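Long-range contact in signal recognition 54 kDa protein (Pyrococcus furiosus, PDB 3DM5), which is the GTPase-domain-bearing SRP54 protein of the signal recognition particle, here with bound GDP, and also carries a helical bundle and a signal peptide binding domain: residues A[218-223]-A[242-247]. Sequence-based numbering, arbitrary orientation.
Sequences LVIDGT and GSIIVT
Ile220 and Ile244 meet on one face of a pair of parallel strands, where CD1 of Ile220 rests against CG2 of Ile244 at 3.8 Å and the two side chains run at a slant to each other. Ile220 reaches back along its own strand, toward Ile244, because its CG1 lies anti to the carbonyl carbon and beside the backbone N (chi1 -53°). The other branch of Ile244 takes CD1 across to CB of Leu218, 4.0 Å away. Phe235 of helix 228-237 covers Leu218 and Ile244, and Val262 of helix 255-263 packs on both isoleucines. On the face bearing Val219, CG1 of that residue meets CG2 of Thr247 at 3.7 Å, the side chains crossing nearly at a right angle, with Thr116 of helix 113-125 against both. Strands 215-221 and 242-247, linked in sequence through helix 228-237, form a beta-alpha-beta crossover in the P-loop GTPase domain. Backbone bonds alternate along the ladder, from Leu218 N to Ser243 O through Thr247 N to Ile220 O (2.7 Å), and Gly222 N extends the pairing to Thr247 O by a more bent bond (N-H...O 148°). Gly222 passes close to Val246, its CA 3.8 Å from Val246 CG1. Thr247 OG1, in turn, stands 3.4 Å from Asp221 CA and hydrogen-bonds to Ser111 O, beside the bound GDP. At the end of strand 215-221, Asp221 OD1 accepts from both Thr223 N (2.7 Å) and Thr223 OG1; the backbone bond closes an Asx turn, while the hydroxyl approaches on the syn side, 32° out of the carboxylate plane.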
# COMPACT_ATOMS: atom_id res chain seq x y z
N LEU A 218 26.69 20.42 10.92
CA LEU A 218 26.75 19.28 10.02
C LEU A 218 25.35 19.03 9.45
O LEU A 218 24.36 18.97 10.18
CB LEU A 218 27.25 18.04 10.75
CG LEU A 218 27.17 16.77 9.89
CD1 LEU A 218 28.00 16.97 8.61
CD2 LEU A 218 27.58 15.52 10.66
N VAL A 219 25.28 18.92 8.13
CA VAL A 219 24.03 18.72 7.41
C VAL A 219 23.92 17.25 7.03
O VAL A 219 24.72 16.73 6.28
CB VAL A 219 23.99 19.62 6.17
CG1 VAL A 219 22.77 19.32 5.33
CG2 VAL A 219 24.00 21.08 6.60
N ILE A 220 22.94 16.56 7.61
CA ILE A 220 22.76 15.13 7.37
C ILE A 220 21.49 14.87 6.57
O ILE A 220 20.42 15.38 6.89
CB ILE A 220 22.64 14.33 8.69
CG1 ILE A 220 23.81 14.62 9.62
CG2 ILE A 220 22.58 12.83 8.42
CD1 ILE A 220 23.80 13.75 10.85
N ASP A 221 21.64 14.05 5.53
CA ASP A 221 20.53 13.59 4.71
C ASP A 221 19.72 12.57 5.50
O ASP A 221 20.21 11.48 5.82
CB ASP A 221 21.10 13.01 3.42
CG ASP A 221 20.06 12.36 2.54
OD1 ASP A 221 18.96 12.01 3.04
OD2 ASP A 221 20.36 12.19 1.34
N GLY A 222 18.49 12.92 5.83
CA GLY A 222 17.68 12.09 6.71
C GLY A 222 17.13 10.83 6.06
O GLY A 222 16.52 10.02 6.73
N THR A 223 17.34 10.66 4.77
CA THR A 223 16.86 9.46 4.12
C THR A 223 17.80 8.30 4.37
O THR A 223 17.52 7.18 3.95
CB THR A 223 16.70 9.64 2.60
OG1 THR A 223 17.99 9.77 2.01
CG2 THR A 223 15.82 10.86 2.28
N GLY A 242 29.45 21.79 17.89
CA GLY A 242 28.74 21.22 16.77
C GLY A 242 27.23 21.14 16.96
O GLY A 242 26.75 20.90 18.07
N SER A 243 26.49 21.36 15.89
CA SER A 243 25.05 21.06 15.85
C SER A 243 24.70 20.43 14.51
O SER A 243 25.55 20.29 13.63
CB SER A 243 24.21 22.31 16.04
OG SER A 243 24.40 23.22 14.97
N ILE A 244 23.43 20.09 14.34
CA ILE A 244 23.03 19.29 13.18
C ILE A 244 21.79 19.86 12.54
O ILE A 244 20.85 20.28 13.23
CB ILE A 244 22.70 17.83 13.64
CG1 ILE A 244 23.77 17.29 14.58
CG2 ILE A 244 22.47 16.90 12.45
CD1 ILE A 244 24.99 16.84 13.87
N ILE A 245 21.77 19.89 11.21
CA ILE A 245 20.54 20.04 10.49
C ILE A 245 20.28 18.76 9.72
O ILE A 245 21.18 18.23 9.05
CB ILE A 245 20.56 21.22 9.52
CG1 ILE A 245 20.56 22.53 10.31
CG2 ILE A 245 19.34 21.16 8.57
CD1 ILE A 245 20.94 23.76 9.47
N VAL A 246 19.07 18.24 9.84
CA VAL A 246 18.69 17.01 9.16
C VAL A 246 17.78 17.36 7.99
O VAL A 246 16.75 18.01 8.18
CB VAL A 246 17.98 16.06 10.12
CG1 VAL A 246 17.54 14.81 9.40
CG2 VAL A 246 18.91 15.73 11.27
N THR A 247 18.18 16.97 6.78
CA THR A 247 17.42 17.37 5.59
C THR A 247 16.52 16.25 5.07
O THR A 247 16.64 15.10 5.50
CB THR A 247 18.33 17.78 4.44
OG1 THR A 247 19.21 16.69 4.14
CG2 THR A 247 19.12 19.01 4.78